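Local coordinates for putative tagatose-6-phosphate ketose/aldose isomerase (Escherichia coli, PDB 3C3J), which is of unknown function but belongs to the SIS-domain proteins, with two such domains, each built on a parallel beta-sheet, in every chain, at residues P117-A122 with G144-N149; E124-N127 with E132-H135. All coordinates share one frame; numbering follows the deposited sequence.

Both contacts lie in the SIS domain formed by the first half of the chain, their centres about 12 Å apart, and both use helix 117-129. Contact 1 takes the first half of this helix and sets it beside helix 145-151; contact 2 takes a later part and lays it on the start of strand 133-139. Along the chain, contact 2 is nested inside the loop closed by contact 1: the helix turns back into the strand, and the strand leads to the next helix. They join two successive helices on one face of the five-stranded parallel sheet to each other, and one of them to the sheet, in the layered alpha/beta architecture of a SIS domain.

Contact 1: P117-A122 with G144-N149; sequences PESVAA and GALYQN
Val-120 and Ser-119 of helix 117-129 meet Ala-145 and Leu-146 at the start of helix 145-151, two neighbouring helices on one face of the parallel sheet of a SIS domain. Their short segments run in roughly the same direction, 31° apart, with axes 10.2 Å from each other at closest approach. No hydrogen bond joins them, and the contact is van der Waals throughout.

The side chains share the work in two pairs. On the more open side, Val-120 directs its CG2 methyl at the Ala-145 methyl, while its other branch, CG1, lies 4.3 Å from Asn-149 ND2 at the margin. On the buried side, toward the sheet, Leu-146 extends across to Ser-119: its CD1 comes to 4.2 Å from Ser-119 CB, and its CD2 to 4.1 Å from the Ser-119 carbonyl O. The folding of CG beside the backbone N of Leu-146 (chi1 -82°) carries the branched end of the side chain to the neighbouring helix. The same residue also packs on Pro-137 of strand 133-139, wedging between helix and sheet.

Backbone hydrogen bonds begin at the N-cap of the second helix, Gly-144, whose carbonyl O accepts the Gln-148 N-H at 2.9 Å; Leu-146 is hydrogen-bonded to the backbone of Gly-114 as well. Glu-118, on another side of the first helix, packs on His-266 of the second subunit.

The tightest touch is methyl to methyl: chi1 179° puts CG1 of Val-120 anti to the backbone N and leaves CG2 beside that N, where it stands 3.5 Å from Ala-145 CB, tighter than a usual carbon-carbon contact.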
loop_
_atom_site.group_PDB
_atom_site.type_symbol
_atom_site.label_atom_id
_atom_site.label_comp_id
_atom_site.label_asym_id
_atom_site.label_seq_id
_atom_site.Cartn_x
_atom_site.Cartn_y
_atom_site.Cartn_z
ATOM N N PRO A 117 -18.756 -10.328 -5.059
ATOM C CA PRO A 117 -19.646 -9.184 -5.169
ATOM C C PRO A 117 -18.899 -7.890 -5.505
ATOM O O PRO A 117 -19.414 -7.068 -6.242
ATOM C CB PRO A 117 -20.273 -9.094 -3.771
ATOM C CG PRO A 117 -20.247 -10.502 -3.256
ATOM C CD PRO A 117 -18.957 -11.055 -3.790
ATOM N N GLU A 118 -17.695 -7.714 -4.970
ATOM C CA GLU A 118 -16.913 -6.512 -5.251
ATOM C C GLU A 118 -16.467 -6.439 -6.699
ATOM O O GLU A 118 -16.376 -5.343 -7.256
ATOM C CB GLU A 118 -15.699 -6.423 -4.339
ATOM C CG GLU A 118 -16.091 -6.405 -2.891
ATOM C CD GLU A 118 -15.830 -7.724 -2.205
ATOM O OE1 GLU A 118 -16.170 -8.837 -2.737
ATOM O OE2 GLU A 118 -15.276 -7.613 -1.109
ATOM N N SER A 119 -16.179 -7.587 -7.309
ATOM C CA SER A 119 -15.767 -7.597 -8.726
ATOM C C SER A 119 -16.883 -7.044 -9.623
ATOM O O SER A 119 -16.653 -6.155 -10.458
ATOM C CB SER A 119 -15.361 -9.017 -9.178
ATOM O OG SER A 119 -14.163 -9.416 -8.508
ATOM N N VAL A 120 -18.087 -7.558 -9.438
ATOM C CA VAL A 120 -19.238 -7.141 -10.224
ATOM C C VAL A 120 -19.628 -5.702 -9.900
ATOM O O VAL A 120 -19.913 -4.904 -10.792
ATOM C CB VAL A 120 -20.432 -8.111 -9.990
ATOM C CG1 VAL A 120 -21.643 -7.656 -10.783
ATOM C CG2 VAL A 120 -20.030 -9.559 -10.393
ATOM N N ALA A 121 -19.610 -5.366 -8.623
ATOM C CA ALA A 121 -19.892 -4.003 -8.173
ATOM C C ALA A 121 -18.903 -2.988 -8.760
ATOM O O ALA A 121 -19.327 -1.934 -9.184
ATOM C CB ALA A 121 -19.913 -3.944 -6.659
ATOM N N ALA A 122 -17.608 -3.322 -8.815
ATOM C CA ALA A 122 -16.620 -2.406 -9.403
ATOM C C ALA A 122 -16.881 -2.135 -10.901
ATOM O O ALA A 122 -16.769 -0.988 -11.376
ATOM C CB ALA A 122 -15.190 -2.916 -9.158
ATOM N N GLY A 144 -18.762 -17.401 -14.510
ATOM C CA GLY A 144 -18.842 -16.264 -13.606
ATOM C C GLY A 144 -19.377 -15.024 -14.268
ATOM O O GLY A 144 -19.298 -14.862 -15.469
ATOM N N ALA A 145 -19.924 -14.138 -13.443
ATOM C CA ALA A 145 -20.458 -12.845 -13.842
ATOM C C ALA A 145 -19.469 -12.006 -14.642
ATOM O O ALA A 145 -19.835 -11.477 -15.685
ATOM C CB ALA A 145 -20.900 -12.094 -12.591
ATOM N N LEU A 146 -18.208 -11.914 -14.194
ATOM C CA LEU A 146 -17.223 -11.128 -14.934
ATOM C C LEU A 146 -17.154 -11.569 -16.386
ATOM O O LEU A 146 -17.218 -10.735 -17.309
ATOM C CB LEU A 146 -15.812 -11.225 -14.316
ATOM C CG LEU A 146 -15.412 -10.361 -13.134
ATOM C CD1 LEU A 146 -13.909 -10.638 -12.739
ATOM C CD2 LEU A 146 -15.699 -8.880 -13.389
ATOM N N TYR A 147 -17.023 -12.887 -16.594
ATOM C CA TYR A 147 -16.885 -13.404 -17.942
ATOM C C TYR A 147 -18.196 -13.202 -18.721
ATOM O O TYR A 147 -18.210 -12.674 -19.818
ATOM C CB TYR A 147 -16.473 -14.888 -17.937
ATOM C CG TYR A 147 -16.001 -15.349 -19.289
ATOM C CD1 TYR A 147 -14.764 -14.947 -19.770
ATOM C CD2 TYR A 147 -16.806 -16.154 -20.106
ATOM C CE1 TYR A 147 -14.322 -15.335 -21.014
ATOM C CE2 TYR A 147 -16.370 -16.552 -21.369
ATOM C CZ TYR A 147 -15.125 -16.135 -21.802
ATOM O OH TYR A 147 -14.642 -16.492 -23.024
ATOM N N GLN A 148 -19.288 -13.641 -18.127
ATOM C CA GLN A 148 -20.595 -13.623 -18.814
ATOM C C GLN A 148 -21.102 -12.197 -19.112
ATOM O O GLN A 148 -21.572 -11.912 -20.230
ATOM C CB GLN A 148 -21.603 -14.422 -18.008
ATOM C CG GLN A 148 -21.368 -15.920 -18.074
ATOM C CD GLN A 148 -21.560 -16.505 -19.472
ATOM O OE1 GLN A 148 -22.402 -16.040 -20.257
ATOM N NE2 GLN A 148 -20.788 -17.534 -19.779
ATOM N N ASN A 149 -20.958 -11.283 -18.152
ATOM C CA ASN A 149 -21.383 -9.904 -18.404
ATOM C C ASN A 149 -20.572 -9.300 -19.526
ATOM O O ASN A 149 -21.116 -8.569 -20.350
ATOM C CB ASN A 149 -21.285 -9.049 -17.150
ATOM C CG ASN A 149 -22.264 -9.475 -16.077
ATOM O OD1 ASN A 149 -23.322 -10.029 -16.374
ATOM N ND2 ASN A 149 -21.913 -9.237 -14.819
#

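Contact 2: E124-N127 with E132-H135; sequences ELAN and ECYH
The imidazole of His-135 has the side-chain oxygen of Asn-127 at its edge, near the ring plane, and the Asn-127 amide stands almost upright to the ring, the two planes 85° apart. The Ala-126 methyl approaches this ring obliquely. The orientation of the imidazole and its spacing from the amide are doubtful, and no bond is assigned between them. Tyr-134 sends its CB away from the helix; its ring has Glu-132 OE2 in plane at the edge, and that carboxylate also forms a salt bridge with Lys-51.

Cys-133 makes the apolar contact. Its sulfur, anti to the backbone N (chi1 -164°), points to the helix, with SG 3.8 Å from Ala-126 CB; Ala-126 O is a van der Waals neighbour of SG at the same distance. Ala-126 also touches Leu-105 and Leu-107 of the adjoining strand 105-111.

A water lies within weak hydrogen-bonding distance of both segments, 3.3 Å from Asn-127 OD1 and 3.5 Å from Cys-133 O; whether it serves both at once is not settled. Asn-155 reaches the same two oxygens through ND2, the bond to Asn-127 being weak.

Cys-133 and His-135 thus turn their CB atoms to the helix and Tyr-134 turns its own to the other face, the ordinary alternation of a beta strand; strand 105-111, helix 117-129 and strand 133-139, in that order, make a beta-alpha-beta crossover of the SIS domain.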
loop_
_atom_site.group_PDB
_atom_site.type_symbol
_atom_site.label_atom_id
_atom_site.label_comp_id
_atom_site.label_asym_id
_atom_site.label_seq_id
_atom_site.Cartn_x
_atom_site.Cartn_y
_atom_site.Cartn_z
ATOM N N GLU A 124 -19.844 -2.301 -12.413
ATOM C CA GLU A 124 -21.078 -1.505 -12.498
ATOM C C GLU A 124 -20.803 -0.049 -12.151
ATOM O O GLU A 124 -21.297 0.863 -12.811
ATOM C CB GLU A 124 -22.153 -2.070 -11.543
ATOM C CG GLU A 124 -22.688 -3.491 -11.912
ATOM C CD GLU A 124 -23.593 -4.128 -10.802
ATOM O OE1 GLU A 124 -23.558 -3.667 -9.624
ATOM O OE2 GLU A 124 -24.329 -5.113 -11.086
ATOM N N LEU A 125 -19.996 0.161 -11.105
ATOM C CA LEU A 125 -19.641 1.505 -10.677
ATOM C C LEU A 125 -18.819 2.243 -11.744
ATOM O O LEU A 125 -19.088 3.419 -12.032
ATOM C CB LEU A 125 -18.917 1.426 -9.339
ATOM C CG LEU A 125 -19.783 1.232 -8.087
ATOM C CD1 LEU A 125 -18.874 0.792 -6.903
ATOM C CD2 LEU A 125 -20.540 2.531 -7.756
ATOM N N ALA A 126 -17.891 1.531 -12.385
ATOM C CA ALA A 126 -17.069 2.118 -13.433
ATOM C C ALA A 126 -17.971 2.544 -14.599
ATOM O O ALA A 126 -17.862 3.681 -15.089
ATOM C CB ALA A 126 -15.971 1.160 -13.881
ATOM N N ASN A 127 -18.913 1.680 -14.977
ATOM C CA ASN A 127 -19.894 2.017 -16.018
ATOM C C ASN A 127 -20.787 3.212 -15.632
ATOM O O ASN A 127 -21.049 4.088 -16.457
ATOM C CB ASN A 127 -20.799 0.827 -16.342
ATOM C CG ASN A 127 -20.117 -0.241 -17.155
ATOM O OD1 ASN A 127 -19.213 0.026 -17.955
ATOM N ND2 ASN A 127 -20.574 -1.473 -16.976
ATOM N N GLU A 132 -17.317 6.949 -21.028
ATOM C CA GLU A 132 -16.648 6.085 -22.002
ATOM C C GLU A 132 -15.788 5.043 -21.285
ATOM O O GLU A 132 -14.618 5.262 -20.986
ATOM C CB GLU A 132 -15.820 6.913 -22.990
ATOM C CG GLU A 132 -15.443 6.096 -24.222
ATOM C CD GLU A 132 -14.522 6.805 -25.194
ATOM O OE1 GLU A 132 -14.287 8.029 -25.054
ATOM O OE2 GLU A 132 -14.040 6.097 -26.117
ATOM N N CYS A 133 -16.399 3.894 -21.044
ATOM C CA CYS A 133 -15.834 2.861 -20.199
ATOM C C CYS A 133 -15.778 1.542 -20.959
ATOM O O CYS A 133 -16.771 1.136 -21.630
ATOM C CB CYS A 133 -16.667 2.687 -18.938
ATOM S SG CYS A 133 -15.811 1.782 -17.661
ATOM N N TYR A 134 -14.607 0.908 -20.882
ATOM C CA TYR A 134 -14.346 -0.376 -21.523
ATOM C C TYR A 134 -13.809 -1.328 -20.472
ATOM O O TYR A 134 -13.277 -0.897 -19.450
ATOM C CB TYR A 134 -13.349 -0.251 -22.670
ATOM C CG TYR A 134 -13.724 0.808 -23.670
ATOM C CD1 TYR A 134 -14.579 0.523 -24.733
ATOM C CD2 TYR A 134 -13.243 2.108 -23.532
ATOM C CE1 TYR A 134 -14.937 1.512 -25.634
ATOM C CE2 TYR A 134 -13.582 3.115 -24.457
ATOM C CZ TYR A 134 -14.425 2.805 -25.495
ATOM O OH TYR A 134 -14.793 3.798 -26.392
ATOM N N HIS A 135 -13.974 -2.613 -20.730
ATOM C CA HIS A 135 -13.617 -3.683 -19.769
ATOM C C HIS A 135 -12.848 -4.808 -20.421
ATOM O O HIS A 135 -13.207 -5.257 -21.533
ATOM C CB HIS A 135 -14.878 -4.263 -19.139
ATOM C CG HIS A 135 -15.622 -3.286 -18.306
ATOM N ND1 HIS A 135 -16.682 -2.550 -18.793
ATOM C CD2 HIS A 135 -15.422 -2.871 -17.037
ATOM C CE1 HIS A 135 -17.118 -1.751 -17.838
ATOM N NE2 HIS A 135 -16.370 -1.923 -16.765
HETATM O O HOH W 1 -20.050 1.835 -20.637
#